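Local coordinates for uncharacterized protein Cgl0159 (Corynebacterium glutamicum, PDB 3FOK) that is of unknown function but belongs to a family with the TIM-barrel fold, which suggests, without proving, an enzymatic role, at residues 41-46 with 293-298; 239-244 with 269-274. All blocks are in the same frame, centred on the assembly; numbering follows the deposited sequence.

Contact 1. Residues 41-46 with 293-298; sequences DGKLFI and RLVHTD
V295, in the last turn of helix 284-295, and H296, just past it, meet the start of strand 44-48 and the loop before it.

The apolar part centres on V295. Its CG1, anti to the backbone N (chi1 175°), lies 3.8 Å from CB of K43, in the loop just before the strand, and 4.0 Å from CB of F45 on it. A short branched residue suits this position, where the helix passes close to the strand backbone. F45 meets V295 mainly through its CB, with CG2 of V295 oblique to the root of the ring; the ring turns off along the helix to pack on V288, A291 and A292. CG of K43 lies 3.7 Å from the carbonyl O of V295.

The polar part belongs to H296. From its NE2 a weak, bent hydrogen bond (3.4 Å, 126°) reaches O of K43, and CB of K43 lies over one face of the imidazole, toward its rim. The D41 side chain crosses that of H296 at about a right angle, though carboxylate and ring planes are only 35° apart. OD2 of D41 lies 3.0 Å from CD2 of H296, and its charge may favour a protonated imidazole. A weak but straight bond from K43 N to OD1 of D41 holds that carboxylate back over its own turn, which G42 makes with positive phi.

The final helix packs on the outer side of the first strand, as in the helical layer of a TIM barrel, next to where strand 267-272 closes the barrel on strand 44-48.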
ATOM      1  N   ASP A  41     -17.985  28.244 -31.388  1.00 38.71           N
ATOM      2  CA  ASP A  41     -19.347  27.921 -30.974  1.00 37.21           C
ATOM      3  C   ASP A  41     -19.388  27.245 -29.605  1.00 35.54           C
ATOM      4  O   ASP A  41     -20.454  26.868 -29.121  1.00 35.31           O
ATOM      5  CB  ASP A  41     -20.029  27.049 -32.036  1.00 38.07           C
ATOM      6  CG  ASP A  41     -19.557  25.611 -32.011  1.00 40.05           C
ATOM      7  OD1 ASP A  41     -18.364  25.371 -31.731  1.00 41.75           O
ATOM      8  OD2 ASP A  41     -20.385  24.718 -32.286  1.00 41.17           O
ATOM      9  N   GLY A  42     -18.221  27.103 -28.986  1.00 33.46           N
ATOM     10  CA  GLY A  42     -18.135  26.505 -27.665  1.00 31.62           C
ATOM     11  C   GLY A  42     -18.549  25.051 -27.544  1.00 30.36           C
ATOM     12  O   GLY A  42     -18.685  24.540 -26.432  1.00 28.77           O
ATOM     13  N   LYS A  43     -18.754  24.381 -28.674  1.00 29.29           N
ATOM     14  CA  LYS A  43     -19.146  22.975 -28.656  1.00 28.84           C
ATOM     15  C   LYS A  43     -17.965  22.058 -28.940  1.00 28.66           C
ATOM     16  O   LYS A  43     -16.956  22.480 -29.512  1.00 28.74           O
ATOM     17  CB  LYS A  43     -20.258  22.713 -29.672  1.00 30.83           C
ATOM     18  CG  LYS A  43     -21.671  22.880 -29.120  1.00 31.18           C
ATOM     19  CD  LYS A  43     -21.944  24.300 -28.664  1.00 32.27           C
ATOM     20  CE  LYS A  43     -23.400  24.474 -28.256  1.00 34.62           C
ATOM     21  NZ  LYS A  43     -23.779  23.589 -27.116  1.00 36.65           N
ATOM     22  N   LEU A  44     -18.103  20.793 -28.550  1.00 27.24           N
ATOM     23  CA  LEU A  44     -17.038  19.818 -28.735  1.00 24.98           C
ATOM     24  C   LEU A  44     -17.594  18.480 -29.221  1.00 23.99           C
ATOM     25  O   LEU A  44     -18.612  18.004 -28.722  1.00 24.30           O
ATOM     26  CB  LEU A  44     -16.301  19.636 -27.404  1.00 24.91           C
ATOM     27  CG  LEU A  44     -14.852  19.157 -27.354  1.00 24.85           C
ATOM     28  CD1 LEU A  44     -13.951  20.141 -28.090  1.00 24.54           C
ATOM     29  CD2 LEU A  44     -14.422  19.041 -25.898  1.00 26.16           C
ATOM     30  N   PHE A  45     -16.926  17.888 -30.207  1.00 23.54           N
ATOM     31  CA  PHE A  45     -17.328  16.593 -30.754  1.00 23.33           C
ATOM     32  C   PHE A  45     -16.096  15.703 -30.812  1.00 22.95           C
ATOM     33  O   PHE A  45     -15.161  15.965 -31.570  1.00 23.99           O
ATOM     34  CB  PHE A  45     -17.943  16.761 -32.148  1.00 23.64           C
ATOM     35  CG  PHE A  45     -18.214  15.462 -32.868  1.00 23.45           C
ATOM     36  CD1 PHE A  45     -18.583  14.315 -32.167  1.00 24.92           C
ATOM     37  CD2 PHE A  45     -18.126  15.395 -34.254  1.00 23.60           C
ATOM     38  CE1 PHE A  45     -18.859  13.121 -32.840  1.00 24.42           C
ATOM     39  CE2 PHE A  45     -18.400  14.214 -34.933  1.00 23.09           C
ATOM     40  CZ  PHE A  45     -18.767  13.073 -34.224  1.00 24.02           C
ATOM     41  N   ILE A  46     -16.106  14.649 -30.002  1.00 22.28           N
ATOM     42  CA  ILE A  46     -14.980  13.732 -29.916  1.00 20.98           C
ATOM     43  C   ILE A  46     -15.363  12.281 -30.191  1.00 21.27           C
ATOM     44  O   ILE A  46     -16.380  11.792 -29.691  1.00 21.05           O
ATOM     45  CB  ILE A  46     -14.337  13.847 -28.519  1.00 20.73           C
ATOM     46  CG1 ILE A  46     -13.670  15.217 -28.391  1.00 21.09           C
ATOM     47  CG2 ILE A  46     -13.341  12.715 -28.288  1.00 20.63           C
ATOM     48  CD1 ILE A  46     -13.165  15.533 -27.009  1.00 23.69           C
ATOM     49  N   ARG A 293     -22.820  17.507 -37.789  1.00 33.53           N
ATOM     50  CA  ARG A 293     -23.731  18.603 -38.096  1.00 35.76           C
ATOM     51  C   ARG A 293     -24.806  18.769 -37.030  1.00 35.65           C
ATOM     52  O   ARG A 293     -25.644  19.670 -37.102  1.00 36.51           O
ATOM     53  CB  ARG A 293     -24.339  18.387 -39.489  1.00 37.47           C
ATOM     54  CG  ARG A 293     -23.271  18.470 -40.598  1.00 42.97           C
ATOM     55  CD  ARG A 293     -23.774  18.076 -41.989  1.00 45.71           C
ATOM     56  NE  ARG A 293     -24.276  16.704 -42.044  1.00 48.19           N
ATOM     57  CZ  ARG A 293     -24.513  16.031 -43.167  1.00 48.98           C
ATOM     58  NH1 ARG A 293     -24.288  16.597 -44.349  1.00 49.06           N
ATOM     59  NH2 ARG A 293     -24.988  14.792 -43.110  1.00 48.87           N
ATOM     60  N   LEU A 294     -24.759  17.906 -36.022  1.00 34.95           N
ATOM     61  CA  LEU A 294     -25.703  17.949 -34.914  1.00 33.15           C
ATOM     62  C   LEU A 294     -25.055  18.758 -33.791  1.00 33.29           C
ATOM     63  O   LEU A 294     -25.734  19.438 -33.024  1.00 34.14           O
ATOM     64  CB  LEU A 294     -26.002  16.524 -34.442  1.00 30.55           C
ATOM     65  CG  LEU A 294     -27.450  16.124 -34.154  1.00 30.19           C
ATOM     66  CD1 LEU A 294     -28.385  16.656 -35.230  1.00 27.80           C
ATOM     67  CD2 LEU A 294     -27.530  14.605 -34.084  1.00 26.07           C
ATOM     68  N   VAL A 295     -23.728  18.681 -33.719  1.00 33.08           N
ATOM     69  CA  VAL A 295     -22.943  19.386 -32.707  1.00 32.96           C
ATOM     70  C   VAL A 295     -22.541  20.777 -33.191  1.00 34.14           C
ATOM     71  O   VAL A 295     -22.745  21.770 -32.490  1.00 34.78           O
ATOM     72  CB  VAL A 295     -21.668  18.586 -32.342  1.00 31.68           C
ATOM     73  CG1 VAL A 295     -20.806  19.383 -31.384  1.00 28.79           C
ATOM     74  CG2 VAL A 295     -22.056  17.252 -31.718  1.00 29.93           C
ATOM     75  N   HIS A 296     -21.950  20.845 -34.380  1.00 35.59           N
ATOM     76  CA  HIS A 296     -21.555  22.125 -34.955  1.00 37.44           C
ATOM     77  C   HIS A 296     -22.519  22.438 -36.086  1.00 39.54           C
ATOM     78  O   HIS A 296     -22.311  22.030 -37.228  1.00 39.42           O
ATOM     79  CB  HIS A 296     -20.124  22.075 -35.492  1.00 36.20           C
ATOM     80  CG  HIS A 296     -19.084  22.026 -34.417  1.00 35.67           C
ATOM     81  ND1 HIS A 296     -18.643  20.841 -33.864  1.00 36.19           N
ATOM     82  CD2 HIS A 296     -18.445  23.013 -33.757  1.00 35.86           C
ATOM     83  CE1 HIS A 296     -17.778  21.109 -32.905  1.00 35.13           C
ATOM     84  NE2 HIS A 296     -17.637  22.415 -32.814  1.00 34.49           N
ATOM     85  N   THR A 297     -23.584  23.159 -35.755  1.00 42.69           N
ATOM     86  CA  THR A 297     -24.598  23.511 -36.736  1.00 45.90           C
ATOM     87  C   THR A 297     -24.070  24.470 -37.800  1.00 49.19           C
ATOM     88  O   THR A 297     -24.832  25.216 -38.408  1.00 50.23           O
ATOM     89  CB  THR A 297     -25.837  24.119 -36.048  1.00 44.43           C
ATOM     90  OG1 THR A 297     -25.462  25.313 -35.352  1.00 43.97           O
ATOM     91  CG2 THR A 297     -26.429  23.127 -35.055  1.00 43.22           C
ATOM     92  N   ASP A 298     -22.758  24.437 -38.018  1.00 53.26           N
ATOM     93  CA  ASP A 298     -22.102  25.276 -39.018  1.00 56.51           C
ATOM     94  C   ASP A 298     -22.634  26.702 -39.110  1.00 58.54           C
ATOM     95  O   ASP A 298     -22.836  27.211 -40.213  1.00 59.67           O
ATOM     96  CB  ASP A 298     -22.214  24.623 -40.400  1.00 56.60           C
ATOM     97  CG  ASP A 298     -21.183  23.534 -40.620  1.00 56.79           C
ATOM     98  OD1 ASP A 298     -19.981  23.864 -40.710  1.00 56.39           O
ATOM     99  OD2 ASP A 298     -21.572  22.349 -40.705  1.00 57.33           O
TER

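Contact 2. Residues 239-244 with 269-274; sequences PTLLLG and GLTVGR
G244, L242 and L241 have the most surface buried here, and each meets residues 269-274 differently. L242 makes both backbone hydrogen bonds between the two segments: its N donates to O of G269 at 2.9 Å, from above the carbonyl plane, and its O accepts from N of T271 at 2.8 Å, nearly along the C=O axis. On the same face as L270, its CB packs 3.8 Å from CD1 of that leucine. L241 points to the other face. Its CD2 lies over the backbone of G269, 3.5 Å from the N, where a beta carbon would be crowded, so glycine fits; CD1 comes 3.3 Å from OG1 of T271. A beta carbon on G244 would crowd CG1 of V272; glycine avoids this, and CG2 lies 3.5 Å from its N. The carbonyl O of G244 sits over the centre of the R274 guanidinium, 3.1 Å from NH1, where no N-H points at it, so no hydrogen bond forms.

Strand 219-224 pairs with the far edge of strand 240-243. L242 and L270 face helix 252-261, the crossover helix of the beta-alpha-beta unit formed with the two strands, whereas L241 and T271 meet M180 of strand 179-189 inside the barrel.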
ATOM      1  N   PRO A 239     -19.685  21.188 -17.234  1.00 21.20           N
ATOM      2  CA  PRO A 239     -19.750  20.968 -18.679  1.00 20.87           C
ATOM      3  C   PRO A 239     -19.945  19.480 -18.930  1.00 21.34           C
ATOM      4  O   PRO A 239     -19.232  18.647 -18.368  1.00 19.05           O
ATOM      5  CB  PRO A 239     -18.403  21.494 -19.173  1.00 20.24           C
ATOM      6  CG  PRO A 239     -17.506  21.342 -17.981  1.00 20.23           C
ATOM      7  CD  PRO A 239     -18.392  21.778 -16.850  1.00 19.79           C
ATOM      8  N   THR A 240     -20.923  19.153 -19.764  1.00 22.59           N
ATOM      9  CA  THR A 240     -21.246  17.767 -20.050  1.00 22.45           C
ATOM     10  C   THR A 240     -21.150  17.382 -21.520  1.00 23.10           C
ATOM     11  O   THR A 240     -21.448  18.173 -22.411  1.00 24.30           O
ATOM     12  CB  THR A 240     -22.670  17.444 -19.549  1.00 23.13           C
ATOM     13  OG1 THR A 240     -22.737  17.665 -18.136  1.00 23.92           O
ATOM     14  CG2 THR A 240     -23.036  16.000 -19.847  1.00 25.60           C
ATOM     15  N   LEU A 241     -20.719  16.150 -21.753  1.00 23.60           N
ATOM     16  CA  LEU A 241     -20.601  15.599 -23.095  1.00 24.33           C
ATOM     17  C   LEU A 241     -21.424  14.320 -23.091  1.00 25.21           C
ATOM     18  O   LEU A 241     -21.415  13.568 -22.114  1.00 25.19           O
ATOM     19  CB  LEU A 241     -19.138  15.296 -23.430  1.00 24.17           C
ATOM     20  CG  LEU A 241     -18.243  16.529 -23.580  1.00 25.27           C
ATOM     21  CD1 LEU A 241     -16.798  16.102 -23.741  1.00 23.38           C
ATOM     22  CD2 LEU A 241     -18.699  17.347 -24.781  1.00 24.62           C
ATOM     23  N   LEU A 242     -22.147  14.078 -24.174  1.00 26.77           N
ATOM     24  CA  LEU A 242     -22.995  12.899 -24.266  1.00 28.34           C
ATOM     25  C   LEU A 242     -22.291  11.725 -24.931  1.00 29.75           C
ATOM     26  O   LEU A 242     -21.442  11.906 -25.803  1.00 30.19           O
ATOM     27  CB  LEU A 242     -24.269  13.246 -25.036  1.00 27.79           C
ATOM     28  CG  LEU A 242     -24.970  14.527 -24.570  1.00 26.66           C
ATOM     29  CD1 LEU A 242     -26.161  14.809 -25.468  1.00 26.37           C
ATOM     30  CD2 LEU A 242     -25.403  14.384 -23.121  1.00 25.77           C
ATOM     31  N   LEU A 243     -22.648  10.520 -24.504  1.00 31.77           N
ATOM     32  CA  LEU A 243     -22.071   9.300 -25.050  1.00 32.39           C
ATOM     33  C   LEU A 243     -23.157   8.478 -25.741  1.00 32.84           C
ATOM     34  O   LEU A 243     -24.327   8.549 -25.374  1.00 31.90           O
ATOM     35  CB  LEU A 243     -21.421   8.484 -23.926  1.00 32.00           C
ATOM     36  CG  LEU A 243     -22.313   8.023 -22.766  1.00 32.99           C
ATOM     37  CD1 LEU A 243     -23.043   6.741 -23.147  1.00 30.38           C
ATOM     38  CD2 LEU A 243     -21.459   7.777 -21.533  1.00 33.23           C
ATOM     39  N   GLY A 244     -22.762   7.714 -26.752  1.00 35.34           N
ATOM     40  CA  GLY A 244     -23.706   6.881 -27.474  1.00 40.35           C
ATOM     41  C   GLY A 244     -23.322   5.430 -27.267  1.00 44.31           C
ATOM     42  O   GLY A 244     -22.503   4.886 -28.014  1.00 46.86           O
ATOM     43  N   GLY A 269     -21.586  19.016 -25.985  1.00 20.51           N
ATOM     44  CA  GLY A 269     -21.293  18.222 -27.160  1.00 21.29           C
ATOM     45  C   GLY A 269     -21.390  16.717 -27.025  1.00 21.25           C
ATOM     46  O   GLY A 269     -22.127  16.195 -26.185  1.00 21.58           O
ATOM     47  N   LEU A 270     -20.625  16.024 -27.863  1.00 21.86           N
ATOM     48  CA  LEU A 270     -20.614  14.565 -27.906  1.00 23.09           C
ATOM     49  C   LEU A 270     -19.225  13.933 -27.786  1.00 24.56           C
ATOM     50  O   LEU A 270     -18.215  14.524 -28.174  1.00 24.76           O
ATOM     51  CB  LEU A 270     -21.230  14.092 -29.227  1.00 22.99           C
ATOM     52  CG  LEU A 270     -22.707  13.724 -29.392  1.00 25.07           C
ATOM     53  CD1 LEU A 270     -23.599  14.594 -28.540  1.00 24.45           C
ATOM     54  CD2 LEU A 270     -23.065  13.847 -30.867  1.00 26.56           C
ATOM     55  N   THR A 271     -19.201  12.718 -27.247  1.00 24.59           N
ATOM     56  CA  THR A 271     -17.991  11.912 -27.114  1.00 25.83           C
ATOM     57  C   THR A 271     -18.520  10.502 -27.344  1.00 26.73           C
ATOM     58  O   THR A 271     -18.725   9.728 -26.404  1.00 27.27           O
ATOM     59  CB  THR A 271     -17.351  12.009 -25.711  1.00 27.06           C
ATOM     60  OG1 THR A 271     -16.893  13.348 -25.482  1.00 27.74           O
ATOM     61  CG2 THR A 271     -16.158  11.066 -25.609  1.00 25.71           C
ATOM     62  N   VAL A 272     -18.756  10.199 -28.616  1.00 26.77           N
ATOM     63  CA  VAL A 272     -19.313   8.924 -29.044  1.00 26.75           C
ATOM     64  C   VAL A 272     -18.310   8.039 -29.774  1.00 27.89           C
ATOM     65  O   VAL A 272     -17.438   8.531 -30.487  1.00 28.32           O
ATOM     66  CB  VAL A 272     -20.529   9.174 -29.961  1.00 26.28           C
ATOM     67  CG1 VAL A 272     -21.072   7.862 -30.494  1.00 26.79           C
ATOM     68  CG2 VAL A 272     -21.601   9.927 -29.190  1.00 26.80           C
ATOM     69  N   GLY A 273     -18.455   6.728 -29.604  1.00 27.55           N
ATOM     70  CA  GLY A 273     -17.551   5.800 -30.253  1.00 27.45           C
ATOM     71  C   GLY A 273     -18.224   4.677 -31.023  1.00 28.60           C
ATOM     72  O   GLY A 273     -18.381   4.757 -32.243  1.00 28.43           O
ATOM     73  N   ARG A 274     -18.618   3.628 -30.304  1.00 28.88           N
ATOM     74  CA  ARG A 274     -19.254   2.451 -30.894  1.00 28.44           C
ATOM     75  C   ARG A 274     -20.225   2.739 -32.049  1.00 29.74           C
ATOM     76  O   ARG A 274     -20.152   2.106 -33.098  1.00 27.83           O
ATOM     77  CB  ARG A 274     -19.994   1.657 -29.808  1.00 28.88           C
ATOM     78  CG  ARG A 274     -19.204   1.397 -28.511  1.00 26.04           C
ATOM     79  CD  ARG A 274     -19.641   2.335 -27.373  1.00 22.38           C
ATOM     80  NE  ARG A 274     -19.218   3.724 -27.568  1.00 15.65           N
ATOM     81  CZ  ARG A 274     -19.588   4.737 -26.794  1.00 10.23           C
ATOM     82  NH1 ARG A 274     -20.394   4.533 -25.774  1.00  8.35           N
ATOM     83  NH2 ARG A 274     -19.142   5.952 -27.037  1.00 12.83           N
TER

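How the contacts relate
From the N terminus, the chain first reaches residues 41-46, the entry to strand 44-48, and residues 293-298, at the far end of the chain, come back to them, so contact 1 closes a loop of almost the whole barrel. Contact 2 is nested within that loop and closes a much shorter one, from 239-244 through helix 252-261 to 269-274. Their centres lie about 11 Å apart. Strand 267-272 links them, its L270 packing on F45 and V295. Contact 2 joins the last two strands and contact 1 lays the final helix on the first; the pairing of strand 267-272 with strand 44-48, between them, completes the ring.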